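Local atomic coordinates of aminoacyl-tRNA synthetase (PDB entry 5F9Z), a protein that probably attaches proline to its cognate tRNA in an ATP-dependent reaction, as prolyl-tRNA synthetases do, and is captured here with the inhibitor halofuginone and an ATP analogue. Residues Arg52-Phe57 and Lys291-Pro296; Glu60-Val65 and Arg278-Met283; Glu194-Tyr199 and Val207-Lys212. All coordinates share one frame; numbering follows the deposited sequence.

Contact 1. Residues Arg52-Phe57 and Lys291-Pro296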
loop_
_atom_site.group_PDB
_atom_site.type_symbol
_atom_site.label_atom_id
_atom_site.label_comp_id
_atom_site.label_asym_id
_atom_site.label_seq_id
_atom_site.Cartn_x
_atom_site.Cartn_y
_atom_site.Cartn_z
ATOM N N ARG A 52 -12.788 6.002 -8.117
ATOM C CA ARG A 52 -14.054 6.507 -7.619
ATOM C C ARG A 52 -13.907 6.937 -6.158
ATOM O O ARG A 52 -12.961 6.533 -5.478
ATOM C CB ARG A 52 -15.140 5.445 -7.772
ATOM C CG ARG A 52 -15.395 5.045 -9.217
ATOM C CD ARG A 52 -16.590 4.113 -9.346
ATOM N NE ARG A 52 -17.852 4.793 -9.074
ATOM C CZ ARG A 52 -19.049 4.234 -9.228
ATOM N NH1 ARG A 52 -19.147 2.982 -9.653
ATOM N NH2 ARG A 52 -20.147 4.926 -8.956
ATOM N N PRO A 53 -14.824 7.775 -5.659
ATOM C CA PRO A 53 -14.668 8.310 -4.293
ATOM C C PRO A 53 -14.468 7.260 -3.213
ATOM O O PRO A 53 -13.783 7.537 -2.220
ATOM C CB PRO A 53 -15.976 9.084 -4.082
ATOM C CG PRO A 53 -16.362 9.525 -5.445
ATOM C CD PRO A 53 -15.952 8.409 -6.367
ATOM N N TRP A 54 -15.040 6.062 -3.366
ATOM C CA TRP A 54 -14.913 5.056 -2.318
ATOM C C TRP A 54 -13.475 4.576 -2.166
ATOM O O TRP A 54 -13.052 4.232 -1.057
ATOM C CB TRP A 54 -15.842 3.876 -2.600
ATOM C CG TRP A 54 -16.175 3.085 -1.375
ATOM C CD1 TRP A 54 -15.651 1.880 -1.007
ATOM C CD2 TRP A 54 -17.104 3.450 -0.347
ATOM N NE1 TRP A 54 -16.201 1.469 0.184
ATOM C CE2 TRP A 54 -17.095 2.417 0.611
ATOM C CE3 TRP A 54 -17.943 4.551 -0.144
ATOM C CZ2 TRP A 54 -17.893 2.451 1.753
ATOM C CZ3 TRP A 54 -18.735 4.582 0.990
ATOM C CH2 TRP A 54 -18.703 3.539 1.924
ATOM N N SER A 55 -12.711 4.545 -3.258
ATOM C CA SER A 55 -11.295 4.206 -3.178
ATOM C C SER A 55 -10.420 5.442 -3.019
ATOM O O SER A 55 -9.402 5.391 -2.320
ATOM C CB SER A 55 -10.862 3.424 -4.421
ATOM O OG SER A 55 -10.955 4.222 -5.588
ATOM N N TYR A 56 -10.799 6.557 -3.650
ATOM C CA TYR A 56 -9.980 7.761 -3.563
ATOM C C TYR A 56 -9.979 8.343 -2.154
ATOM O O TYR A 56 -9.027 9.033 -1.773
ATOM C CB TYR A 56 -10.459 8.806 -4.569
ATOM C CG TYR A 56 -9.523 9.985 -4.686
ATOM C CD1 TYR A 56 -8.286 9.853 -5.306
ATOM C CD2 TYR A 56 -9.869 11.227 -4.169
ATOM C CE1 TYR A 56 -7.421 10.925 -5.412
ATOM C CE2 TYR A 56 -9.010 12.306 -4.273
ATOM C CZ TYR A 56 -7.787 12.147 -4.894
ATOM O OH TYR A 56 -6.928 13.215 -5.000
ATOM N N PHE A 57 -11.034 8.086 -1.375
ATOM C CA PHE A 57 -11.020 8.471 0.032
ATOM C C PHE A 57 -9.868 7.801 0.769
ATOM O O PHE A 57 -9.211 8.427 1.610
ATOM C CB PHE A 57 -12.355 8.113 0.692
ATOM C CG PHE A 57 -12.388 8.361 2.179
ATOM C CD1 PHE A 57 -11.944 7.394 3.072
ATOM C CD2 PHE A 57 -12.874 9.555 2.684
ATOM C CE1 PHE A 57 -11.971 7.621 4.435
ATOM C CE2 PHE A 57 -12.908 9.785 4.047
ATOM C CZ PHE A 57 -12.457 8.816 4.923
ATOM N N LYS A 291 -17.580 -11.876 0.575
ATOM C CA LYS A 291 -18.672 -10.912 0.575
ATOM C C LYS A 291 -18.288 -9.589 -0.068
ATOM O O LYS A 291 -19.176 -8.798 -0.406
ATOM C CB LYS A 291 -19.155 -10.647 2.003
ATOM C CG LYS A 291 -19.666 -11.873 2.727
ATOM C CD LYS A 291 -20.150 -11.507 4.116
ATOM C CE LYS A 291 -20.643 -12.727 4.861
ATOM N NZ LYS A 291 -21.224 -12.359 6.178
ATOM N N GLY A 292 -16.994 -9.331 -0.240
ATOM C CA GLY A 292 -16.539 -8.088 -0.827
ATOM C C GLY A 292 -15.424 -7.440 -0.035
ATOM O O GLY A 292 -14.578 -8.131 0.541
ATOM N N LEU A 293 -15.419 -6.112 0.005
ATOM C CA LEU A 293 -14.380 -5.385 0.719
ATOM C C LEU A 293 -14.451 -5.647 2.218
ATOM O O LEU A 293 -15.524 -5.854 2.791
ATOM C CB LEU A 293 -14.505 -3.882 0.470
ATOM C CG LEU A 293 -14.040 -3.296 -0.859
ATOM C CD1 LEU A 293 -14.360 -1.816 -0.885
ATOM C CD2 LEU A 293 -12.551 -3.521 -1.049
ATOM N N VAL A 294 -13.281 -5.643 2.848
ATOM C CA VAL A 294 -13.148 -5.543 4.296
ATOM C C VAL A 294 -12.139 -4.433 4.543
ATOM O O VAL A 294 -10.948 -4.597 4.254
ATOM C CB VAL A 294 -12.695 -6.856 4.946
ATOM C CG1 VAL A 294 -12.412 -6.638 6.422
ATOM C CG2 VAL A 294 -13.753 -7.934 4.761
ATOM N N LEU A 295 -12.610 -3.306 5.050
ATOM C CA LEU A 295 -11.714 -2.172 5.166
ATOM C C LEU A 295 -11.341 -1.920 6.620
ATOM O O LEU A 295 -12.188 -2.060 7.509
ATOM C CB LEU A 295 -12.358 -0.910 4.582
ATOM C CG LEU A 295 -12.774 -1.015 3.114
ATOM C CD1 LEU A 295 -13.539 0.221 2.677
ATOM C CD2 LEU A 295 -11.557 -1.235 2.230
ATOM N N PRO A 296 -10.087 -1.571 6.891
ATOM C CA PRO A 296 -9.715 -1.136 8.236
ATOM C C PRO A 296 -10.496 0.104 8.623
ATOM O O PRO A 296 -10.712 0.995 7.787
ATOM C CB PRO A 296 -8.213 -0.836 8.110
ATOM C CG PRO A 296 -7.764 -1.630 6.931
ATOM C CD PRO A 296 -8.927 -1.637 5.987
#
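Trp54 turns its indole toward Leu293 and Leu295 because CG stands opposite the backbone N about the first torsion (chi1 -158°), while both leucines hold CG opposite their own carbonyl carbon (chi1 -76° for Leu293 and -58° for Leu295). The five-membered end of the indole does the touching, through CD1 and NE1, and a single delta methyl answers from each leucine. Leu293 CD1 lies at the ring's edge, near its plane, 3.9 Å from both Trp54 CD1 and Trp54 NE1, with the two side chains running past one another in opposite directions. Leu295 CD1 also comes to 3.9 Å from Trp54 NE1, but from an oblique direction. Trp54 lies in the first turn of helix 53-71, with Arg52 as its N-cap: Arg52 O receives Ser55 N at 3.0 Å and Tyr56 N at 2.8 Å, fixing the turn from which the indole projects. The leucines belong to the irregular connection between helix 278-287 of the class II core and strand 304-308 of the mixed sheet of the anticodon-binding domain. No hydrogen bond crosses between the two segments. The indole N-H is instead given to Lys357 O, and Lys357 also makes a cation-pi contact with the ring, while the backbone of Leu293 bonds to that of Val356.

Contact 2. Residues Glu60-Val65 and Arg278-Met283. With ANP (phosphoaminophosphonic acid-adenylate ester), chain D.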
loop_
_atom_site.group_PDB
_atom_site.type_symbol
_atom_site.label_atom_id
_atom_site.label_comp_id
_atom_site.label_asym_id
_atom_site.label_seq_id
_atom_site.Cartn_x
_atom_site.Cartn_y
_atom_site.Cartn_z
ATOM N N GLU A 60 -6.750 9.584 -0.029
ATOM C CA GLU A 60 -6.738 10.858 0.683
ATOM C C GLU A 60 -6.406 10.661 2.155
ATOM O O GLU A 60 -5.741 11.504 2.767
ATOM C CB GLU A 60 -8.086 11.563 0.528
ATOM C CG GLU A 60 -8.336 12.117 -0.859
ATOM C CD GLU A 60 -9.648 12.870 -0.957
ATOM O OE1 GLU A 60 -10.665 12.374 -0.426
ATOM O OE2 GLU A 60 -9.659 13.966 -1.556
ATOM N N THR A 61 -6.865 9.553 2.741
ATOM C CA THR A 61 -6.515 9.247 4.124
ATOM C C THR A 61 -5.043 8.870 4.239
ATOM O O THR A 61 -4.340 9.340 5.141
ATOM C CB THR A 61 -7.403 8.122 4.656
ATOM O OG1 THR A 61 -8.779 8.481 4.486
ATOM C CG2 THR A 61 -7.128 7.876 6.131
ATOM N N ILE A 62 -4.561 8.020 3.330
ATOM C CA ILE A 62 -3.137 7.696 3.289
ATOM C C ILE A 62 -2.313 8.960 3.088
ATOM O O ILE A 62 -1.284 9.162 3.744
ATOM C CB ILE A 62 -2.854 6.659 2.185
ATOM C CG1 ILE A 62 -3.481 5.308 2.538
ATOM C CG2 ILE A 62 -1.355 6.512 1.957
ATOM C CD1 ILE A 62 -3.354 4.275 1.439
ATOM N N GLN A 63 -2.760 9.835 2.184
ATOM C CA GLN A 63 -2.041 11.081 1.944
ATOM C C GLN A 63 -2.072 11.986 3.170
ATOM O O GLN A 63 -1.049 12.567 3.542
ATOM C CB GLN A 63 -2.627 11.800 0.729
ATOM C CG GLN A 63 -1.993 13.149 0.442
ATOM C CD GLN A 63 -2.470 13.752 -0.864
ATOM O OE1 GLN A 63 -3.168 13.101 -1.643
ATOM N NE2 GLN A 63 -2.094 15.003 -1.111
ATOM N N SER A 64 -3.235 12.107 3.815
ATOM C CA SER A 64 -3.348 12.981 4.979
ATOM C C SER A 64 -2.476 12.497 6.129
ATOM O O SER A 64 -1.793 13.298 6.781
ATOM C CB SER A 64 -4.809 13.075 5.422
ATOM O OG SER A 64 -4.915 13.704 6.686
ATOM N N VAL A 65 -2.483 11.190 6.396
ATOM C CA VAL A 65 -1.731 10.662 7.529
ATOM C C VAL A 65 -0.233 10.738 7.265
ATOM O O VAL A 65 0.545 11.133 8.141
ATOM C CB VAL A 65 -2.182 9.224 7.844
ATOM C CG1 VAL A 65 -1.264 8.588 8.877
ATOM C CG2 VAL A 65 -3.625 9.220 8.334
ATOM N N ARG A 278 -0.676 1.676 -4.952
ATOM C CA ARG A 278 -0.569 0.230 -4.776
ATOM C C ARG A 278 -0.952 -0.195 -3.364
ATOM O O ARG A 278 -1.492 -1.292 -3.170
ATOM C CB ARG A 278 0.856 -0.222 -5.105
ATOM C CG ARG A 278 1.212 -1.620 -4.634
ATOM C CD ARG A 278 2.659 -1.952 -4.949
ATOM N NE ARG A 278 2.892 -2.095 -6.383
ATOM C CZ ARG A 278 4.004 -2.598 -6.911
ATOM N NH1 ARG A 278 4.987 -3.008 -6.121
ATOM N NH2 ARG A 278 4.132 -2.693 -8.228
ATOM N N ALA A 279 -0.691 0.661 -2.371
ATOM C CA ALA A 279 -1.028 0.336 -0.988
ATOM C C ALA A 279 -2.504 -0.007 -0.840
ATOM O O ALA A 279 -2.869 -0.876 -0.040
ATOM C CB ALA A 279 -0.659 1.503 -0.073
ATOM N N ILE A 280 -3.366 0.664 -1.604
ATOM C CA ILE A 280 -4.796 0.376 -1.539
ATOM C C ILE A 280 -5.072 -1.038 -2.031
ATOM O O ILE A 280 -5.821 -1.797 -1.404
ATOM C CB ILE A 280 -5.589 1.422 -2.342
ATOM C CG1 ILE A 280 -5.263 2.832 -1.843
ATOM C CG2 ILE A 280 -7.083 1.147 -2.244
ATOM C CD1 ILE A 280 -5.990 3.929 -2.590
ATOM N N GLY A 281 -4.461 -1.418 -3.155
ATOM C CA GLY A 281 -4.684 -2.750 -3.694
ATOM C C GLY A 281 -4.188 -3.849 -2.773
ATOM O O GLY A 281 -4.864 -4.864 -2.585
ATOM N N VAL A 282 -3.003 -3.661 -2.188
ATOM C CA VAL A 282 -2.476 -4.644 -1.244
ATOM C C VAL A 282 -3.401 -4.772 -0.042
ATOM O O VAL A 282 -3.640 -5.876 0.464
ATOM C CB VAL A 282 -1.045 -4.264 -0.820
ATOM C CG1 VAL A 282 -0.471 -5.314 0.122
ATOM C CG2 VAL A 282 -0.155 -4.091 -2.040
ATOM N N MET A 283 -3.945 -3.647 0.427
ATOM C CA MET A 283 -4.872 -3.682 1.553
ATOM C C MET A 283 -6.168 -4.394 1.182
ATOM O O MET A 283 -6.725 -5.141 1.995
ATOM C CB MET A 283 -5.147 -2.257 2.039
ATOM C CG MET A 283 -6.157 -2.145 3.171
ATOM S SD MET A 283 -7.851 -1.957 2.580
ATOM C CE MET A 283 -7.684 -0.509 1.542
HETATM P PG ANP D . 8.997 -2.340 -10.283
HETATM O O1G ANP D . 10.078 -3.148 -10.927
HETATM O O2G ANP D . 7.881 -3.311 -9.738
HETATM O O3G ANP D . 8.353 -1.365 -11.349
HETATM P PB ANP D . 9.955 0.144 -9.373
HETATM O O1B ANP D . 11.478 0.437 -9.244
HETATM O O2B ANP D . 9.512 0.444 -10.769
HETATM N N3B ANP D . 9.651 -1.461 -8.988
HETATM P PA ANP D . 9.663 2.475 -7.946
HETATM O O1A ANP D . 10.010 3.291 -9.130
HETATM O O2A ANP D . 10.817 2.274 -6.960
HETATM O O3A ANP D . 9.157 1.030 -8.369
HETATM O "O5'" ANP D . 8.416 3.154 -7.241
HETATM C "C5'" ANP D . 8.274 3.174 -5.804
HETATM C "C4'" ANP D . 7.193 2.203 -5.402
HETATM O "O4'" ANP D . 6.020 2.444 -6.199
HETATM C "C3'" ANP D . 7.522 0.732 -5.622
HETATM O "O3'" ANP D . 8.208 0.199 -4.496
HETATM C "C2'" ANP D . 6.137 0.099 -5.791
HETATM O "O2'" ANP D . 5.580 -0.283 -4.539
HETATM C "C1'" ANP D . 5.316 1.235 -6.418
HETATM N N9 ANP D . 5.089 1.097 -7.854
HETATM C C8 ANP D . 6.033 0.880 -8.824
HETATM N N7 ANP D . 5.543 0.806 -10.039
HETATM C C5 ANP D . 4.182 0.997 -9.855
HETATM C C6 ANP D . 3.100 1.034 -10.757
HETATM N N6 ANP D . 3.225 0.874 -12.076
HETATM N N1 ANP D . 1.864 1.243 -10.246
HETATM C C2 ANP D . 1.733 1.404 -8.926
HETATM N N3 ANP D . 2.677 1.389 -7.982
HETATM C C4 ANP D . 3.887 1.180 -8.515
#
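The guanidinium of Arg278 has the ribose of the ATP analogue over one face: C2' of ANP stands 3.3 Å above the guanidinium plane, displaced toward its rim on the side of NH1. The nearest pair is Arg278 NH1 and ANP O2' at 3.2 Å, while NH2 approaches the junction of sugar and base, 3.9 Å from ANP N9. Nearer the backbone, Arg278 CB lies 3.8 Å from ANP N3, so the arginine follows the nucleotide from adenine to ribose; the bend at chi3 (-69°) lets the chain do so. Two carbonyls fix the rotation of the group, Ile164 O taking NE and Gln239 O taking NH1, and Gln239 O also bonds to the nucleotide. The sequence around Arg278, a strand leading into a helix through an arginine at the ATP site, matches motif 3 of class II synthetases. One residue further on, the helix turns to a different partner. Ile62 points its side chain at it with CD1 extended (chi2 175°), and that one methyl makes both contacts, 4.2 Å from Ala279 CB and 4.1 Å from Ile280 CG1. Ile280 CB does not itself aim at the opposing helix; its CG1 branch brings the side chain closer. The nearest CA atoms, those of Ile62 and Ala279, are 8.8 Å apart, Ala279 offers a methyl there, and the interface is wholly apolar. Helix 181-202 joins it, Leu202 packing on Ile62 and Tyr199 on Ala279; Ile58 and Trp59 of helix 53-71 extend the cover over Ile280, and Val238 of strand 236-247 touches the side chains of Arg278 and Val282.

Contact 3. Residues Glu194-Tyr199 and Val207-Lys212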
loop_
_atom_site.group_PDB
_atom_site.type_symbol
_atom_site.label_atom_id
_atom_site.label_comp_id
_atom_site.label_asym_id
_atom_site.label_seq_id
_atom_site.Cartn_x
_atom_site.Cartn_y
_atom_site.Cartn_z
ATOM N N GLU A 194 7.995 4.921 8.763
ATOM C CA GLU A 194 6.703 5.551 8.511
ATOM C C GLU A 194 5.937 4.814 7.419
ATOM O O GLU A 194 4.709 4.686 7.494
ATOM C CB GLU A 194 6.893 7.022 8.138
ATOM C CG GLU A 194 7.598 7.864 9.197
ATOM C CD GLU A 194 6.730 8.163 10.411
ATOM O OE1 GLU A 194 5.612 7.616 10.514
ATOM O OE2 GLU A 194 7.171 8.958 11.268
ATOM N N TYR A 195 6.643 4.329 6.395
ATOM C CA TYR A 195 6.003 3.493 5.385
ATOM C C TYR A 195 5.439 2.223 6.010
ATOM O O TYR A 195 4.294 1.839 5.741
ATOM C CB TYR A 195 7.000 3.150 4.278
ATOM C CG TYR A 195 7.216 4.253 3.267
ATOM C CD1 TYR A 195 6.241 5.215 3.041
ATOM C CD2 TYR A 195 8.394 4.331 2.537
ATOM C CE1 TYR A 195 6.433 6.221 2.116
ATOM C CE2 TYR A 195 8.595 5.333 1.608
ATOM C CZ TYR A 195 7.612 6.278 1.404
ATOM O OH TYR A 195 7.806 7.281 0.483
ATOM N N ALA A 196 6.233 1.558 6.855
ATOM C CA ALA A 196 5.738 0.381 7.562
ATOM C C ALA A 196 4.573 0.729 8.478
ATOM O O ALA A 196 3.670 -0.092 8.674
ATOM C CB ALA A 196 6.868 -0.267 8.361
ATOM N N SER A 197 4.573 1.939 9.044
ATOM C CA SER A 197 3.455 2.362 9.880
ATOM C C SER A 197 2.198 2.581 9.050
ATOM O O SER A 197 1.090 2.259 9.495
ATOM C CB SER A 197 3.824 3.634 10.645
ATOM O OG SER A 197 2.716 4.124 11.380
ATOM N N ILE A 198 2.348 3.131 7.841
ATOM C CA ILE A 198 1.192 3.353 6.974
ATOM C C ILE A 198 0.496 2.034 6.664
ATOM O O ILE A 198 -0.736 1.936 6.715
ATOM C CB ILE A 198 1.622 4.085 5.688
ATOM C CG1 ILE A 198 1.966 5.546 5.990
ATOM C CG2 ILE A 198 0.532 4.002 4.630
ATOM C CD1 ILE A 198 0.792 6.362 6.484
ATOM N N TYR A 199 1.271 0.995 6.352
ATOM C CA TYR A 199 0.670 -0.285 5.992
ATOM C C TYR A 199 0.107 -1.007 7.212
ATOM O O TYR A 199 -0.995 -1.563 7.154
ATOM C CB TYR A 199 1.695 -1.162 5.276
ATOM C CG TYR A 199 1.790 -0.897 3.792
ATOM C CD1 TYR A 199 2.530 0.170 3.302
ATOM C CD2 TYR A 199 1.139 -1.717 2.879
ATOM C CE1 TYR A 199 2.619 0.414 1.946
ATOM C CE2 TYR A 199 1.221 -1.481 1.521
ATOM C CZ TYR A 199 1.961 -0.413 1.060
ATOM O OH TYR A 199 2.052 -0.176 -0.293
ATOM N N VAL A 207 3.887 -5.954 6.688
ATOM C CA VAL A 207 4.996 -5.835 5.752
ATOM C C VAL A 207 6.283 -6.207 6.476
ATOM O O VAL A 207 6.360 -6.186 7.707
ATOM C CB VAL A 207 5.114 -4.418 5.143
ATOM C CG1 VAL A 207 3.903 -4.104 4.274
ATOM C CG2 VAL A 207 5.277 -3.378 6.240
ATOM N N VAL A 208 7.299 -6.553 5.692
ATOM C CA VAL A 208 8.600 -6.955 6.213
ATOM C C VAL A 208 9.613 -5.881 5.841
ATOM O O VAL A 208 9.881 -5.653 4.656
ATOM C CB VAL A 208 9.029 -8.328 5.672
ATOM C CG1 VAL A 208 10.420 -8.685 6.173
ATOM C CG2 VAL A 208 8.024 -9.394 6.078
ATOM N N LYS A 209 10.170 -5.221 6.853
ATOM C CA LYS A 209 11.213 -4.232 6.627
ATOM C C LYS A 209 12.540 -4.925 6.353
ATOM O O LYS A 209 12.898 -5.900 7.020
ATOM C CB LYS A 209 11.344 -3.301 7.833
ATOM C CG LYS A 209 10.150 -2.382 8.029
ATOM C CD LYS A 209 10.367 -1.389 9.158
ATOM C CE LYS A 209 10.300 -2.064 10.515
ATOM N NZ LYS A 209 10.151 -1.068 11.612
ATOM N N GLY A 210 13.266 -4.421 5.362
ATOM C CA GLY A 210 14.537 -5.028 5.015
ATOM C C GLY A 210 15.282 -4.191 4.002
ATOM O O GLY A 210 14.859 -3.094 3.630
ATOM N N THR A 211 16.411 -4.735 3.557
ATOM C CA THR A 211 17.279 -4.088 2.586
ATOM C C THR A 211 17.305 -4.902 1.299
ATOM O O THR A 211 17.416 -6.132 1.335
ATOM C CB THR A 211 18.701 -3.935 3.135
ATOM O OG1 THR A 211 18.664 -3.222 4.378
ATOM C CG2 THR A 211 19.581 -3.178 2.149
ATOM N N LYS A 212 17.194 -4.214 0.168
ATOM C CA LYS A 212 17.311 -4.879 -1.120
ATOM C C LYS A 212 18.735 -5.377 -1.333
ATOM O O LYS A 212 19.703 -4.786 -0.849
ATOM C CB LYS A 212 16.923 -3.931 -2.256
ATOM C CG LYS A 212 15.448 -3.580 -2.308
ATOM C CD LYS A 212 14.603 -4.796 -2.638
ATOM C CE LYS A 212 13.143 -4.417 -2.804
ATOM N NZ LYS A 212 12.283 -5.603 -3.051
#
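Ala196 is the first residue of 194-199 to meet segment 207-212, and its CA to that of Val207, at 6.5 Å, is the nearest CA pair. Its methyl points at that segment and receives two side chains: Val207 CG2 lies 4.1 Å from Ala196 CB, and the CG and CD methylenes of Lys209 lie against it, with Lys209 CD at 3.8 Å from Ala196 CB. An extended second torsion (chi2 -175°) helps lay these methylenes on the alanine; the bend at chi3 (-73°) then turns the chain's end off, and NZ reaches Asn193 OD1, just before this part of the helix. One turn later comes Tyr199, which aims CB at segment 207-212, while its hydroxyl end leads away. Val207 CG1 sits 3.8 Å from Tyr199 CB and 3.9 Å from Tyr199 CG, at an oblique angle to the ring, and the two side chains cross at about a right angle. Tyr195 O lies in the plane of that ring at its edge, and the phenol oxygen makes a weak hydrogen bond to Ala240 O. Helix 181-202 and strand 208-211 are consecutive elements of the class II core, so these contacts close a short helix-to-strand turn, within which Val207 N bonds to Glu200 OE1. With no hydrogen bond between the two segments, their fit depends on hydrocarbon alone, valine branches and lysine methylenes against the helix.

Contact 2 lies between the other two: its centre is 11 Å from that of contact 1 and 14 Å from that of contact 3, while contacts 1 and 3 are 22 Å apart and do not touch. Helix 53-71 serves both contacts 1 and 2, which meet again where Pro296 CD lies 3.6 Å from Met283 SD. Toward contact 3, Ala279 CB approaches Tyr199 OH at 3.2 Å and Val65 CG1 packs on Ile198 CD1 at 3.9 Å. In sequence, contact 3 is nested inside contact 2, itself nested inside contact 1. Contact 2 reaches the nucleotide directly; the Tyr199 side chain stays about 6 Å from it and about 12 Å from halofuginone.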